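Local coordinates for protein sucrose 6(F)-phosphate phosphorylase (Thermoanaerobacterium thermosaccharolyticum DSM 571, PDB 6S9V) that belongs to the alpha-amylase-like carbohydrate-active enzymes and is built on a TIM barrel, at residues P27-N38 with K77-M87. Sequence-based numbering, arbitrary orientation.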
# COMPACT_ATOMS: atom_id res chain seq x y z
N PRO A 27 -10.90 -8.00 -2.29
CA PRO A 27 -11.40 -9.32 -2.70
C PRO A 27 -12.78 -9.27 -3.31
O PRO A 27 -13.15 -10.20 -4.04
CB PRO A 27 -11.40 -10.12 -1.38
CG PRO A 27 -11.43 -9.10 -0.31
CD PRO A 27 -10.68 -7.91 -0.84
N ASP A 28 -13.55 -8.22 -3.04
CA ASP A 28 -14.93 -8.14 -3.50
C ASP A 28 -15.18 -6.99 -4.47
O ASP A 28 -16.32 -6.84 -4.93
CB ASP A 28 -15.87 -8.01 -2.29
CG ASP A 28 -15.51 -6.84 -1.38
OD1 ASP A 28 -14.31 -6.48 -1.29
OD2 ASP A 28 -16.42 -6.27 -0.74
N SER A 29 -14.17 -6.20 -4.81
CA SER A 29 -14.39 -4.98 -5.58
C SER A 29 -14.39 -5.20 -7.09
O SER A 29 -14.71 -4.26 -7.83
CB SER A 29 -13.35 -3.92 -5.21
OG SER A 29 -12.03 -4.38 -5.47
N LEU A 30 -14.06 -6.39 -7.57
CA LEU A 30 -14.18 -6.74 -8.99
C LEU A 30 -15.15 -7.92 -9.12
O LEU A 30 -14.75 -9.07 -9.30
CB LEU A 30 -12.78 -7.04 -9.59
CG LEU A 30 -11.87 -5.81 -9.72
CD1 LEU A 30 -10.45 -6.19 -10.09
CD2 LEU A 30 -12.44 -4.82 -10.73
N GLY A 31 -16.45 -7.61 -9.03
CA GLY A 31 -17.48 -8.60 -9.25
C GLY A 31 -18.12 -9.17 -8.00
O GLY A 31 -19.17 -9.82 -8.10
N GLY A 32 -17.52 -8.97 -6.82
CA GLY A 32 -18.14 -9.32 -5.56
C GLY A 32 -17.40 -10.35 -4.73
O GLY A 32 -17.62 -10.41 -3.51
N ASN A 33 -16.54 -11.17 -5.33
CA ASN A 33 -15.85 -12.20 -4.56
C ASN A 33 -14.64 -12.68 -5.34
O ASN A 33 -14.37 -12.24 -6.46
CB ASN A 33 -16.81 -13.35 -4.21
CG ASN A 33 -17.48 -13.94 -5.44
OD1 ASN A 33 -16.82 -14.40 -6.36
ND2 ASN A 33 -18.81 -13.94 -5.45
N LEU A 34 -13.90 -13.62 -4.74
CA LEU A 34 -12.66 -14.09 -5.34
C LEU A 34 -12.91 -14.90 -6.60
O LEU A 34 -12.06 -14.94 -7.50
CB LEU A 34 -11.86 -14.92 -4.34
CG LEU A 34 -11.30 -14.16 -3.14
CD1 LEU A 34 -10.65 -15.11 -2.14
CD2 LEU A 34 -10.30 -13.09 -3.58
N LYS A 35 -14.07 -15.56 -6.70
CA LYS A 35 -14.37 -16.33 -7.89
C LYS A 35 -14.63 -15.42 -9.08
O LYS A 35 -14.13 -15.67 -10.18
CB LYS A 35 -15.57 -17.24 -7.62
CG LYS A 35 -15.23 -18.32 -6.60
CD LYS A 35 -16.43 -19.18 -6.25
CE LYS A 35 -16.02 -20.37 -5.39
NZ LYS A 35 -15.14 -21.33 -6.12
N THR A 36 -15.39 -14.34 -8.88
CA THR A 36 -15.57 -13.37 -9.96
C THR A 36 -14.26 -12.63 -10.25
O THR A 36 -14.00 -12.28 -11.41
CB THR A 36 -16.68 -12.37 -9.63
OG1 THR A 36 -16.26 -11.49 -8.57
CG2 THR A 36 -17.97 -13.09 -9.21
N LEU A 37 -13.44 -12.38 -9.24
CA LEU A 37 -12.12 -11.79 -9.49
C LEU A 37 -11.30 -12.70 -10.40
O LEU A 37 -10.69 -12.24 -11.38
CB LEU A 37 -11.40 -11.53 -8.16
CG LEU A 37 -9.93 -11.10 -8.26
CD1 LEU A 37 -9.79 -9.84 -9.12
CD2 LEU A 37 -9.34 -10.85 -6.88
N ASN A 38 -11.26 -14.00 -10.09
CA ASN A 38 -10.54 -14.94 -10.94
C ASN A 38 -11.14 -14.97 -12.35
O ASN A 38 -10.40 -15.05 -13.34
CB ASN A 38 -10.58 -16.34 -10.32
CG ASN A 38 -9.43 -16.59 -9.34
OD1 ASN A 38 -8.32 -16.11 -9.53
ND2 ASN A 38 -9.71 -17.36 -8.28
N LYS A 77 -17.87 -14.90 2.53
CA LYS A 77 -18.49 -14.06 1.51
C LYS A 77 -17.60 -13.91 0.29
O LYS A 77 -18.09 -13.71 -0.83
CB LYS A 77 -18.79 -12.67 2.08
CG LYS A 77 -20.04 -12.54 2.93
CD LYS A 77 -20.08 -11.17 3.63
CE LYS A 77 -20.32 -10.02 2.66
NZ LYS A 77 -21.70 -10.01 2.12
N PHE A 78 -16.28 -14.00 0.48
CA PHE A 78 -15.33 -13.80 -0.61
C PHE A 78 -14.87 -15.10 -1.25
O PHE A 78 -14.58 -15.10 -2.45
CB PHE A 78 -14.12 -13.02 -0.10
CG PHE A 78 -14.47 -11.71 0.56
CD1 PHE A 78 -15.61 -11.02 0.20
CD2 PHE A 78 -13.65 -11.16 1.54
CE1 PHE A 78 -15.94 -9.82 0.81
CE2 PHE A 78 -13.97 -9.95 2.14
CZ PHE A 78 -15.12 -9.29 1.77
N GLY A 79 -14.75 -16.17 -0.49
CA GLY A 79 -14.35 -17.45 -1.05
C GLY A 79 -13.60 -18.28 -0.01
O GLY A 79 -13.92 -18.24 1.18
N THR A 80 -12.61 -19.02 -0.49
CA THR A 80 -11.86 -19.94 0.34
C THR A 80 -10.37 -19.79 0.05
O THR A 80 -9.96 -19.18 -0.94
CB THR A 80 -12.26 -21.40 0.12
OG1 THR A 80 -11.74 -21.84 -1.14
CG2 THR A 80 -13.77 -21.55 0.13
N TRP A 81 -9.56 -20.37 0.93
CA TRP A 81 -8.12 -20.38 0.72
C TRP A 81 -7.76 -21.05 -0.60
O TRP A 81 -6.72 -20.75 -1.19
CB TRP A 81 -7.44 -21.09 1.88
CG TRP A 81 -6.90 -20.17 2.94
CD1 TRP A 81 -7.25 -20.15 4.25
CD2 TRP A 81 -5.93 -19.14 2.76
NE1 TRP A 81 -6.53 -19.18 4.91
CE2 TRP A 81 -5.72 -18.54 4.01
CE3 TRP A 81 -5.21 -18.68 1.66
CZ2 TRP A 81 -4.82 -17.50 4.20
CZ3 TRP A 81 -4.30 -17.65 1.84
CH2 TRP A 81 -4.13 -17.06 3.10
N TYR A 82 -8.59 -21.99 -1.07
CA TYR A 82 -8.30 -22.65 -2.35
C TYR A 82 -8.50 -21.71 -3.54
O TYR A 82 -7.86 -21.89 -4.58
CB TYR A 82 -9.14 -23.91 -2.48
CG TYR A 82 -8.74 -24.91 -1.43
CD1 TYR A 82 -7.64 -25.73 -1.62
CD2 TYR A 82 -9.42 -24.99 -0.22
CE1 TYR A 82 -7.25 -26.63 -0.65
CE2 TYR A 82 -9.04 -25.88 0.75
CZ TYR A 82 -7.95 -26.70 0.53
OH TYR A 82 -7.56 -27.59 1.50
N ASP A 83 -9.38 -20.71 -3.41
CA ASP A 83 -9.47 -19.67 -4.43
C ASP A 83 -8.15 -18.91 -4.55
O ASP A 83 -7.73 -18.53 -5.66
CB ASP A 83 -10.61 -18.71 -4.11
CG ASP A 83 -11.97 -19.39 -4.18
OD1 ASP A 83 -12.16 -20.29 -5.02
OD2 ASP A 83 -12.85 -19.03 -3.37
N ILE A 84 -7.50 -18.65 -3.41
CA ILE A 84 -6.19 -17.98 -3.42
C ILE A 84 -5.14 -18.89 -4.04
O ILE A 84 -4.30 -18.45 -4.85
CB ILE A 84 -5.80 -17.58 -1.99
CG1 ILE A 84 -6.86 -16.68 -1.35
CG2 ILE A 84 -4.43 -16.90 -1.96
CD1 ILE A 84 -6.87 -15.29 -1.86
N LYS A 85 -5.13 -20.15 -3.63
CA LYS A 85 -4.17 -21.11 -4.17
C LYS A 85 -4.28 -21.20 -5.68
O LYS A 85 -3.26 -21.25 -6.39
CB LYS A 85 -4.39 -22.47 -3.53
CG LYS A 85 -3.38 -23.54 -3.92
CD LYS A 85 -3.75 -24.87 -3.27
CE LYS A 85 -2.69 -25.93 -3.50
NZ LYS A 85 -3.06 -27.21 -2.82
N LYS A 86 -5.51 -21.23 -6.20
CA LYS A 86 -5.70 -21.31 -7.64
C LYS A 86 -5.18 -20.06 -8.33
O LYS A 86 -4.52 -20.15 -9.37
CB LYS A 86 -7.19 -21.53 -7.96
CG LYS A 86 -7.53 -21.51 -9.43
CD LYS A 86 -8.97 -21.96 -9.67
CE LYS A 86 -9.40 -21.70 -11.11
NZ LYS A 86 -10.74 -22.27 -11.40
N MET A 87 -5.44 -18.89 -7.75
CA MET A 87 -4.91 -17.65 -8.32
C MET A 87 -3.39 -17.65 -8.28
O MET A 87 -2.74 -17.16 -9.21
CB MET A 87 -5.48 -16.45 -7.55
CG MET A 87 -5.25 -15.10 -8.24
SD MET A 87 -5.91 -13.68 -7.31
CE MET A 87 -7.61 -14.22 -7.17
O HOH W 1 -11.87 -18.95 -7.98
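Asp83 OD1 is held by two groups: Lys35 NZ forms a salt bridge with it at 3.3 Å, the hydrogen bond within it weak, and a water that also accepts from Asn38 ND2 donates to it. Asp83 OD2 accepts from Thr80 N, which comes from above the carboxylate plane. The last bond is half of a capping box at the start of helix 81-88; in return Thr80 OG1 accepts weakly from Asp83 N, and also from Tyr82 N. Lys35 reaches across through an extended chain that bends at its end (chi4 -66°). Asn38 ND2 adds a long, weak bond to Asp83 O. Nearer the loops, Leu34 N donates to Phe78 O at 2.8 Å, next to Asn33, whose OD1 caps helix 34-44 through Thr36 N. Segments 34-38 and 81-87 of the first and second helices of the (beta/alpha)8 barrel run nearly parallel, 16° apart, with Leu34, Ile84 and Met87 also resting on Ile54 of strand 51-54. Leu34 CD1 meets Ile84 CD1 at 3.8 Å, and Met87 CE touches Leu37 CD2. Pro27 CG lies over one face of the Phe78 ring, 3.9 Å from its centroid, a CH-pi contact. Asp28 CB approaches Phe78 CE1 obliquely; Asp28 OD1 is salt-bridged to Arg64.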